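Local coordinates for protein methyl transferase from Methanosarcina acetivorans (Methanosarcina acetivorans, PDB 6MRO) that binds S-adenosyl-L-homocysteine and calcium ions and probably transfers methyl groups from S-adenosylmethionine, at residues A[106-111]-A[118-123]; A[141-146]-A[150-155]; A[156-161]-A[188-193]. The protein carries 1 engineered substitution. All coordinates share one frame; numbering follows the deposited sequence. Where two conformers were deposited one is given.

Overall arrangement
Contacts 1 and 3 are buried and apolar, whereas contact 2 is a partly buried, highly charged site toward the periphery, its centre about 19 Å from that of the chain. Contact 1 packs the turn after strand 100-106 on helix 114-127, beside S-adenosyl-L-homocysteine. In contact 2 the two limbs of the loop between strand 132-139 and helix 155-162 close round two calcium ions. Contact 3 lays helix 155-162 on strand 184-193, and Glu157 of that helix completes the coordination of one ion of contact 2. The centres of contacts 1 and 3 lie about 11 Å apart, with Thr161 touching both Phe109 and Thr121.

Contact 1: residues A[106-111]-A[118-123]. With SAH (S-adenosyl-L-homocysteine), chain B.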
loop_
_atom_site.group_PDB
_atom_site.type_symbol
_atom_site.label_atom_id
_atom_site.label_comp_id
_atom_site.label_asym_id
_atom_site.label_seq_id
_atom_site.Cartn_x
_atom_site.Cartn_y
_atom_site.Cartn_z
ATOM N N SER A 106 1.590 -0.266 -0.409
ATOM C CA SER A 106 3.008 -0.610 -0.548
ATOM C C SER A 106 3.067 -1.729 -1.582
ATOM O O SER A 106 3.050 -2.910 -1.234
ATOM C CB SER A 106 3.617 -1.042 0.819
ATOM O OG SER A 106 4.977 -1.475 0.711
ATOM N N GLY A 107 3.107 -1.353 -2.861
ATOM C CA GLY A 107 3.168 -2.333 -3.929
ATOM C C GLY A 107 1.854 -2.908 -4.435
ATOM O O GLY A 107 1.890 -3.808 -5.298
ATOM N N LEU A 108 0.697 -2.441 -3.952
ATOM C CA LEU A 108 -0.559 -2.965 -4.498
ATOM C C LEU A 108 -0.906 -2.303 -5.829
ATOM O O LEU A 108 -1.180 -2.990 -6.822
ATOM C CB LEU A 108 -1.706 -2.786 -3.498
ATOM C CG LEU A 108 -3.096 -3.196 -4.031
ATOM C CD1 LEU A 108 -3.106 -4.673 -4.524
ATOM C CD2 LEU A 108 -4.226 -2.966 -2.996
ATOM N N PHE A 109 -0.907 -0.967 -5.867
ATOM C CA PHE A 109 -1.161 -0.266 -7.122
ATOM C C PHE A 109 -0.325 -0.864 -8.238
ATOM O O PHE A 109 -0.816 -1.059 -9.355
ATOM C CB PHE A 109 -0.860 1.224 -6.982
ATOM C CG PHE A 109 -0.923 1.969 -8.290
ATOM C CD1 PHE A 109 -2.139 2.192 -8.915
ATOM C CD2 PHE A 109 0.237 2.413 -8.902
ATOM C CE1 PHE A 109 -2.206 2.874 -10.132
ATOM C CE2 PHE A 109 0.186 3.095 -10.117
ATOM C CZ PHE A 109 -1.030 3.324 -10.732
ATOM N N HIS A 110 0.923 -1.229 -7.913
ATOM C CA HIS A 110 1.856 -1.821 -8.865
ATOM C C HIS A 110 1.277 -3.052 -9.552
ATOM O O HIS A 110 1.566 -3.299 -10.724
ATOM C CB HIS A 110 3.160 -2.164 -8.123
ATOM C CG HIS A 110 4.154 -2.937 -8.935
ATOM N ND1 HIS A 110 4.876 -2.374 -9.967
ATOM C CD2 HIS A 110 4.571 -4.224 -8.843
ATOM C CE1 HIS A 110 5.680 -3.285 -10.489
ATOM N NE2 HIS A 110 5.517 -4.416 -9.823
ATOM N N VAL A 111 0.451 -3.838 -8.851
ATOM C CA VAL A 111 -0.047 -5.082 -9.431
ATOM C C VAL A 111 -1.469 -4.975 -9.951
ATOM O O VAL A 111 -1.913 -5.881 -10.669
ATOM C CB VAL A 111 0.058 -6.261 -8.436
ATOM C CG1 VAL A 111 1.492 -6.448 -7.993
ATOM C CG2 VAL A 111 -0.860 -6.061 -7.243
ATOM N N LEU A 118 -9.449 2.059 -12.707
ATOM C CA LEU A 118 -10.469 3.051 -12.368
ATOM C C LEU A 118 -11.269 2.606 -11.153
ATOM O O LEU A 118 -11.465 3.378 -10.206
ATOM C CB LEU A 118 -11.399 3.309 -13.559
ATOM C CG LEU A 118 -12.804 3.858 -13.236
ATOM C CD1 LEU A 118 -12.747 5.237 -12.575
ATOM C CD2 LEU A 118 -13.701 3.906 -14.483
ATOM N N LEU A 119 -11.736 1.353 -11.168
ATOM C CA LEU A 119 -12.437 0.789 -10.018
ATOM C C LEU A 119 -11.588 0.884 -8.755
ATOM O O LEU A 119 -12.092 1.226 -7.678
ATOM C CB LEU A 119 -12.803 -0.667 -10.308
ATOM C CG LEU A 119 -13.649 -1.415 -9.281
ATOM C CD1 LEU A 119 -14.981 -0.710 -9.138
ATOM C CD2 LEU A 119 -13.838 -2.876 -9.681
ATOM N N PHE A 120 -10.296 0.581 -8.872
ATOM C CA PHE A 120 -9.397 0.670 -7.724
ATOM C C PHE A 120 -9.405 2.075 -7.132
ATOM O O PHE A 120 -9.632 2.254 -5.930
ATOM C CB PHE A 120 -7.994 0.253 -8.159
ATOM C CG PHE A 120 -6.942 0.413 -7.098
ATOM C CD1 PHE A 120 -6.122 1.527 -7.091
ATOM C CD2 PHE A 120 -6.754 -0.565 -6.127
ATOM C CE1 PHE A 120 -5.131 1.674 -6.133
ATOM C CE2 PHE A 120 -5.761 -0.421 -5.161
ATOM C CZ PHE A 120 -4.949 0.705 -5.173
ATOM N N THR A 121 -9.180 3.093 -7.968
ATOM C CA THR A 121 -9.163 4.464 -7.466
ATOM C C THR A 121 -10.484 4.820 -6.789
ATOM O O THR A 121 -10.494 5.485 -5.747
ATOM C CB THR A 121 -8.869 5.460 -8.595
ATOM O OG1 THR A 121 -9.894 5.389 -9.603
ATOM C CG2 THR A 121 -7.531 5.181 -9.230
ATOM N N ARG A 122 -11.598 4.383 -7.351
ATOM C CA ARG A 122 -12.890 4.730 -6.771
ATOM C C ARG A 122 -13.113 4.117 -5.405
ATOM O O ARG A 122 -13.662 4.730 -4.557
ATOM C CB ARG A 122 -14.073 4.462 -7.720
ATOM C CG ARG A 122 -15.454 4.765 -7.101
ATOM C CD ARG A 122 -16.221 5.991 -7.671
ATOM N NE ARG A 122 -17.344 6.516 -6.841
ATOM C CZ ARG A 122 -18.649 6.395 -7.112
ATOM N NH1 ARG A 122 -19.061 5.776 -8.200
ATOM N NH2 ARG A 122 -19.551 6.885 -6.290
ATOM N N HIS A 123 -12.673 2.889 -5.219
ATOM C CA HIS A 123 -12.858 2.248 -3.922
ATOM C C HIS A 123 -11.968 2.871 -2.863
ATOM O O HIS A 123 -12.404 3.087 -1.727
ATOM C CB HIS A 123 -12.591 0.746 -4.036
ATOM C CG HIS A 123 -13.813 -0.042 -4.374
ATOM N ND1 HIS A 123 -14.209 -0.279 -5.672
ATOM C CD2 HIS A 123 -14.764 -0.592 -3.583
ATOM C CE1 HIS A 123 -15.337 -0.967 -5.667
ATOM N NE2 HIS A 123 -15.696 -1.168 -4.412
HETATM N N SAH B . 2.131 -4.471 1.043
HETATM C CA SAH B . 2.865 -5.736 1.240
HETATM C CB SAH B . 2.594 -6.696 0.089
HETATM C CG SAH B . 2.832 -6.082 -1.291
HETATM S SD SAH B . 2.697 -7.271 -2.646
HETATM C C SAH B . 4.362 -5.509 1.374
HETATM O O SAH B . 4.853 -4.388 1.174
HETATM O OXT SAH B . 5.101 -6.459 1.673
HETATM C "C5'" SAH B . 0.994 -6.862 -3.141
HETATM C "C4'" SAH B . -0.061 -7.493 -2.230
HETATM O "O4'" SAH B . -1.352 -7.128 -2.700
HETATM C "C3'" SAH B . -0.025 -9.018 -2.148
HETATM O "O3'" SAH B . 0.067 -9.373 -0.777
HETATM C "C2'" SAH B . -1.335 -9.447 -2.795
HETATM O "O2'" SAH B . -1.909 -10.627 -2.254
HETATM C "C1'" SAH B . -2.220 -8.234 -2.562
HETATM N N9 SAH B . -3.321 -8.055 -3.514
HETATM C C8 SAH B . -3.281 -8.125 -4.890
HETATM N N7 SAH B . -4.507 -7.842 -5.363
HETATM C C5 SAH B . -5.320 -7.572 -4.312
HETATM C C6 SAH B . -6.666 -7.232 -4.215
HETATM N N6 SAH B . -7.415 -7.112 -5.303
HETATM N N1 SAH B . -7.215 -7.023 -2.977
HETATM C C2 SAH B . -6.444 -7.141 -1.836
HETATM N N3 SAH B . -5.115 -7.492 -1.924
HETATM C C4 SAH B . -4.572 -7.687 -3.150
#
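Leu108 and Phe109 both touch the ring of Phe120. Leu108 CD2 lies at the ring edge, near its plane, 3.7 Å from Phe120 CE2. Through its other epsilon carbon, CE1, the same ring comes up to the edge of Phe109, 4.1 Å from Phe109 CD1, the two side chains crossing at about a right angle. Phe120 reaches both because its CG stands opposite the backbone N (chi1 175°), carrying the ring straight out from helix 114-127. Leu108 is two-faced: its CD2 rests on Phe120, and its other methyl turns to the ligand. Leu108 CD1 sits 3.5 Å from C8 of the adenine of S-adenosyl-L-homocysteine and equally near the ribose O4'. With alanine at Leu108, Phe120 and the adenine would probably each lose an apolar neighbour, leaving a gap between helix and cofactor product. Two residues earlier, Ser106 grips the amino-acid end: its backbone O accepts from the ligand N at 2.9 Å, and its OG donates to the ligand carboxylate O at 3.0 Å. Further out, Asp105 accepts a hydrogen bond from Phe109 N, Arg117 makes a cation-pi contact with the Phe109 ring, and Val88 touches both Leu108 and Phe120. The turn thus offers polar groups to the ligand's amino acid and methyl groups to its base, a division that suits the Rossmann-like methyltransferase pocket.

Contact 2: residues A[141-146]-A[150-155]. With CA (calcium ion), chain C; CA (calcium ion), chain D.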
loop_
_atom_site.group_PDB
_atom_site.type_symbol
_atom_site.label_atom_id
_atom_site.label_comp_id
_atom_site.label_asym_id
_atom_site.label_seq_id
_atom_site.Cartn_x
_atom_site.Cartn_y
_atom_site.Cartn_z
ATOM N N ASP A 141 9.209 4.647 -13.209
ATOM C CA ASP A 141 9.378 4.475 -14.646
ATOM C C ASP A 141 9.788 5.819 -15.230
ATOM O O ASP A 141 8.966 6.740 -15.340
ATOM C CB ASP A 141 8.084 3.967 -15.277
ATOM C CG ASP A 141 8.160 3.841 -16.782
ATOM O OD1 ASP A 141 9.212 4.140 -17.390
ATOM O OD2 ASP A 141 7.137 3.424 -17.370
ATOM N N LYS A 142 11.056 5.932 -15.598
ATOM C CA LYS A 142 11.545 7.110 -16.294
ATOM C C LYS A 142 12.017 6.774 -17.701
ATOM O O LYS A 142 12.705 7.589 -18.324
ATOM C CB LYS A 142 12.669 7.767 -15.491
ATOM C CG LYS A 142 12.262 8.120 -14.054
ATOM C CD LYS A 142 13.484 8.219 -13.154
ATOM C CE LYS A 142 13.151 8.870 -11.823
ATOM N NZ LYS A 142 14.389 9.054 -11.003
ATOM N N GLU A 143 11.659 5.585 -18.228
ATOM C CA GLU A 143 12.154 5.243 -19.556
ATOM C C GLU A 143 11.065 5.428 -20.597
ATOM O O GLU A 143 9.922 5.005 -20.373
ATOM C CB GLU A 143 12.672 3.811 -19.593
ATOM C CG GLU A 143 13.953 3.631 -18.801
ATOM C CD GLU A 143 15.160 3.378 -19.685
ATOM O OE1 GLU A 143 16.292 3.636 -19.218
ATOM O OE2 GLU A 143 14.975 2.933 -20.841
ATOM N N PRO A 144 11.385 6.039 -21.739
ATOM C CA PRO A 144 10.358 6.271 -22.765
ATOM C C PRO A 144 9.872 4.960 -23.363
ATOM O O PRO A 144 10.643 4.012 -23.537
ATOM C CB PRO A 144 11.085 7.133 -23.806
ATOM C CG PRO A 144 12.546 6.876 -23.578
ATOM C CD PRO A 144 12.701 6.596 -22.115
ATOM N N GLY A 145 8.579 4.911 -23.670
ATOM C CA GLY A 145 7.955 3.694 -24.140
ATOM C C GLY A 145 7.548 2.796 -22.984
ATOM O O GLY A 145 7.873 3.035 -21.821
ATOM N N GLU A 146 6.821 1.732 -23.312
ATOM C CA GLU A 146 6.275 0.852 -22.278
ATOM C C GLU A 146 6.672 -0.595 -22.529
ATOM O O GLU A 146 5.869 -1.521 -22.401
ATOM C CB GLU A 146 4.762 1.001 -22.188
ATOM C CG GLU A 146 4.341 2.291 -21.502
ATOM C CD GLU A 146 4.642 2.279 -20.022
ATOM O OE1 GLU A 146 3.829 1.726 -19.247
ATOM O OE2 GLU A 146 5.693 2.829 -19.632
ATOM N N PRO A 150 8.662 -6.227 -15.210
ATOM C CA PRO A 150 7.285 -5.819 -14.892
ATOM C C PRO A 150 7.014 -4.342 -15.206
ATOM O O PRO A 150 7.965 -3.585 -15.412
ATOM C CB PRO A 150 7.187 -6.058 -13.381
ATOM C CG PRO A 150 8.243 -7.051 -13.090
ATOM C CD PRO A 150 9.355 -6.785 -14.036
ATOM N N ARG A 151 5.739 -3.959 -15.263
ATOM C CA ARG A 151 5.385 -2.554 -15.424
ATOM C C ARG A 151 6.047 -1.713 -14.340
ATOM O O ARG A 151 6.350 -2.195 -13.246
ATOM C CB ARG A 151 3.867 -2.363 -15.353
ATOM C CG ARG A 151 3.097 -2.732 -16.608
ATOM C CD ARG A 151 1.595 -2.665 -16.340
ATOM N NE ARG A 151 1.222 -3.517 -15.213
ATOM C CZ ARG A 151 0.104 -3.385 -14.504
ATOM N NH1 ARG A 151 -0.139 -4.218 -13.495
ATOM N NH2 ARG A 151 -0.767 -2.430 -14.802
ATOM N N ARG A 152 6.292 -0.447 -14.656
ATOM C CA ARG A 152 6.703 0.529 -13.658
ATOM C C ARG A 152 5.926 1.812 -13.922
ATOM O O ARG A 152 5.544 2.099 -15.060
ATOM C CB ARG A 152 8.220 0.801 -13.680
ATOM C CG ARG A 152 9.103 -0.455 -13.536
ATOM C CD ARG A 152 10.526 -0.103 -13.073
ATOM N NE ARG A 152 11.240 0.761 -14.020
ATOM C CZ ARG A 152 11.864 0.335 -15.115
ATOM N NH1 ARG A 152 11.873 -0.958 -15.423
ATOM N NH2 ARG A 152 12.478 1.206 -15.907
ATOM N N ALA A 153 5.680 2.580 -12.870
ATOM C CA ALA A 153 4.775 3.716 -12.965
ATOM C C ALA A 153 5.577 4.998 -13.155
ATOM O O ALA A 153 6.529 5.259 -12.416
ATOM C CB ALA A 153 3.883 3.806 -11.725
ATOM N N SER A 154 5.212 5.774 -14.171
ATOM C CA SER A 154 5.814 7.083 -14.371
ATOM C C SER A 154 5.016 8.124 -13.597
ATOM O O SER A 154 3.913 7.859 -13.126
ATOM C CB SER A 154 5.843 7.444 -15.849
ATOM O OG SER A 154 4.521 7.631 -16.317
ATOM N N LYS A 155 5.585 9.323 -13.455
ATOM C CA LYS A 155 4.828 10.383 -12.802
ATOM C C LYS A 155 3.580 10.722 -13.604
ATOM O O LYS A 155 2.512 10.973 -13.031
ATOM C CB LYS A 155 5.700 11.621 -12.604
ATOM C CG LYS A 155 6.932 11.350 -11.774
ATOM C CD LYS A 155 7.848 12.558 -11.724
ATOM C CE LYS A 155 7.949 13.096 -10.318
ATOM N NZ LYS A 155 9.365 13.414 -9.996
HETATM CA CA CA C . 8.050 3.549 -19.675
HETATM CA CA CA D . 4.984 2.466 -17.249
HETATM O O HOH W 1 8.686 9.294 -14.372
HETATM O O HOH W 2 13.001 4.051 -14.955
HETATM O O HOH W 3 6.206 0.456 -17.568
HETATM O O HOH W 4 7.155 5.706 -19.630
HETATM O O HOH W 5 3.062 1.144 -16.455
#
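Asp141 turns its CG anti to the backbone N (chi1 177°), which carries the carboxylate past Arg152 to the two calcium ions; Glu146, bent at chi2 (-70°), folds its own carboxylate back to meet them from five residues further along the loop. Each carboxylate grips one ion with both oxygens and shares one oxygen with the second ion. Asp141 chelates the chain C calcium, and its OD2 also binds the chain D calcium at 2.4 Å. Glu146 does the reverse, chelating the chain D calcium while OE2 reaches the chain C calcium at 2.5 Å. Backbone carbonyls join in: Glu143 O and Gly145 O bind the chain C ion, and Arg152 O binds the chain D ion at 2.3 Å. Glu148 adds to the first ion and Glu157 to the second, with waters filling further positions.

The limbs are also tied directly. Asp141 N donates to Ala153 O at 2.9 Å, well above the carbonyl plane, and the CB atoms of Asp141 and Arg152 pack 3.5 Å apart. Asp141 OD1 accepts from Glu143 N at 3.0 Å, nearly along its C-O axis, in an Asx turn that steadies the carboxylate. The Arg152 guanidinium is held through NE by Ser140 O, and its NH2 shares a water with Lys142 N in the guanidinium plane. Asp141 OD2 and Glu146 OE2 lie only 2.7 Å apart, a closeness probably made tolerable by the two calcium ions that both oxygens bind. Without calcium these carboxylates would probably repel one another, so the folded-back shape of the loop is likely to depend on the metal.

Contact 3: residues A[156-161]-A[188-193]; sequences AEIEST and YLLSAT. With CA (calcium ion), chain D.
Ile158 of helix 155-162 meets Leu190 and Tyr188 of strand 184-193 with a side chain that forks at CB, which points toward the strand. The short branch, CG2, ends 4.0 Å from Leu190 CD2; the two side chains slide past each other in opposite directions, methyl beside methyl. The longer branch leaves through CG1, placed anti to the carbonyl carbon (chi1 -69°), and runs out extended (chi2 172°), so that its tip reaches a residue two places back along the strand. That tip, CD1, settles 3.9 Å from Tyr188 CD2 and almost as near Tyr188 CB, touching the root of the ring at an oblique approach. Tyr188 and Leu190 both point toward the helix, while Leu189 between them turns to the other face of the sheet.

The sheet is that of a Rossmann-like methyltransferase, in which strand 184-193 runs antiparallel between strands 132-139 and 167-177, and helix 155-162 packs across this end of it. Ile158 therefore reaches beyond a single strand, also touching Cys138 and Ile171 on the two neighbouring strands. Phe162, at the end of the helix, packs against Leu190 as well.

One residue before Ile158, Glu157 takes a different course from the same helix. Its chain is extended beyond CG and carries the carboxylate to the chain D calcium, which OE1 binds at 2.6 Å and OE2 at 2.8 Å. OE2 also accepts a hydrogen bond from Ser154 N at the N-terminal end of the helix. At the backbone, Glu157 O receives Thr161 OG1 at 2.8 Å and Thr161 N from opposite faces of its carbonyl plane.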
loop_
_atom_site.group_PDB
_atom_site.type_symbol
_atom_site.label_atom_id
_atom_site.label_comp_id
_atom_site.label_asym_id
_atom_site.label_seq_id
_atom_site.Cartn_x
_atom_site.Cartn_y
_atom_site.Cartn_z
ATOM N N ALA A 156 3.691 10.695 -14.933
ATOM C CA ALA A 156 2.535 10.973 -15.779
ATOM C C ALA A 156 1.444 9.934 -15.563
ATOM O O ALA A 156 0.261 10.270 -15.455
ATOM C CB ALA A 156 2.958 11.018 -17.248
ATOM N N GLU A 157 1.827 8.657 -15.515
ATOM C CA GLU A 157 0.853 7.603 -15.258
ATOM C C GLU A 157 0.218 7.764 -13.882
ATOM O O GLU A 157 -1.000 7.608 -13.737
ATOM C CB GLU A 157 1.523 6.227 -15.399
ATOM C CG GLU A 157 2.017 5.960 -16.823
ATOM C CD GLU A 157 3.097 4.876 -16.916
ATOM O OE1 GLU A 157 3.367 4.399 -18.041
ATOM O OE2 GLU A 157 3.672 4.513 -15.877
ATOM N N ILE A 158 1.016 8.127 -12.877
ATOM C CA ILE A 158 0.482 8.338 -11.533
ATOM C C ILE A 158 -0.475 9.522 -11.522
ATOM O O ILE A 158 -1.598 9.439 -11.000
ATOM C CB ILE A 158 1.636 8.523 -10.528
ATOM C CG1 ILE A 158 2.395 7.201 -10.367
ATOM C CG2 ILE A 158 1.118 8.988 -9.157
ATOM C CD1 ILE A 158 3.668 7.320 -9.558
ATOM N N GLU A 159 -0.054 10.605 -12.167
ATOM C CA GLU A 159 -0.860 11.817 -12.245
ATOM C C GLU A 159 -2.168 11.556 -12.982
ATOM O O GLU A 159 -3.233 11.988 -12.542
ATOM C CB GLU A 159 -0.081 12.934 -12.940
ATOM C CG GLU A 159 0.981 13.586 -12.069
ATOM C CD GLU A 159 1.677 14.741 -12.764
ATOM O OE1 GLU A 159 1.101 15.849 -12.798
ATOM O OE2 GLU A 159 2.797 14.540 -13.276
ATOM N N SER A 160 -2.085 10.837 -14.097
ATOM C CA SER A 160 -3.274 10.526 -14.885
ATOM C C SER A 160 -4.249 9.646 -14.107
ATOM O O SER A 160 -5.471 9.812 -14.217
ATOM C CB SER A 160 -2.874 9.836 -16.183
ATOM O OG SER A 160 -4.028 9.556 -16.947
ATOM N N THR A 161 -3.721 8.722 -13.304
ATOM C CA THR A 161 -4.554 7.776 -12.565
ATOM C C THR A 161 -5.229 8.421 -11.361
ATOM O O THR A 161 -6.422 8.197 -11.119
ATOM C CB THR A 161 -3.705 6.590 -12.106
ATOM O OG1 THR A 161 -3.171 5.913 -13.250
ATOM C CG2 THR A 161 -4.531 5.629 -11.279
ATOM N N TYR A 188 8.839 5.550 -6.572
ATOM C CA TYR A 188 8.072 6.771 -6.367
ATOM C C TYR A 188 7.209 6.646 -5.121
ATOM O O TYR A 188 6.624 5.588 -4.863
ATOM C CB TYR A 188 7.157 7.073 -7.555
ATOM C CG TYR A 188 7.846 7.736 -8.713
ATOM C CD1 TYR A 188 8.815 8.706 -8.504
ATOM C CD2 TYR A 188 7.525 7.393 -10.029
ATOM C CE1 TYR A 188 9.446 9.323 -9.567
ATOM C CE2 TYR A 188 8.148 8.003 -11.097
ATOM C CZ TYR A 188 9.114 8.967 -10.858
ATOM O OH TYR A 188 9.748 9.572 -11.923
ATOM N N LEU A 189 7.102 7.737 -4.365
ATOM C CA LEU A 189 6.145 7.835 -3.267
ATOM C C LEU A 189 5.162 8.951 -3.592
ATOM O O LEU A 189 5.555 10.118 -3.720
ATOM C CB LEU A 189 6.836 8.103 -1.934
ATOM C CG LEU A 189 5.858 8.217 -0.757
ATOM C CD1 LEU A 189 5.322 6.843 -0.373
ATOM C CD2 LEU A 189 6.521 8.909 0.427
ATOM N N LEU A 190 3.901 8.581 -3.752
ATOM C CA LEU A 190 2.827 9.533 -3.959
ATOM C C LEU A 190 2.199 9.890 -2.621
ATOM O O LEU A 190 1.841 9.002 -1.832
ATOM C CB LEU A 190 1.777 8.946 -4.903
ATOM C CG LEU A 190 0.387 9.585 -4.854
ATOM C CD1 LEU A 190 0.423 10.973 -5.500
ATOM C CD2 LEU A 190 -0.596 8.667 -5.577
ATOM N N SER A 191 2.053 11.187 -2.375
ATOM C CA SER A 191 1.218 11.703 -1.301
ATOM C C SER A 191 0.024 12.384 -1.948
ATOM O O SER A 191 0.193 13.313 -2.749
ATOM C CB SER A 191 1.987 12.678 -0.414
ATOM O OG SER A 191 1.118 13.320 0.513
ATOM N N ALA A 192 -1.175 11.906 -1.629
ATOM C CA ALA A 192 -2.385 12.460 -2.210
ATOM C C ALA A 192 -3.424 12.640 -1.114
ATOM O O ALA A 192 -3.332 12.029 -0.046
ATOM C CB ALA A 192 -2.907 11.561 -3.336
ATOM N N THR A 193 -4.406 13.506 -1.372
ATOM C CA THR A 193 -5.486 13.755 -0.415
ATOM C C THR A 193 -6.838 13.675 -1.107
ATOM O O THR A 193 -6.977 14.007 -2.285
ATOM C CB THR A 193 -5.349 15.123 0.284
ATOM O OG1 THR A 193 -5.740 16.172 -0.612
ATOM C CG2 THR A 193 -3.918 15.352 0.760
HETATM CA CA CA D . 4.984 2.466 -17.249
HETATM O O HOH W 3 6.206 0.456 -17.568
HETATM O O HOH W 5 3.062 1.144 -16.455
#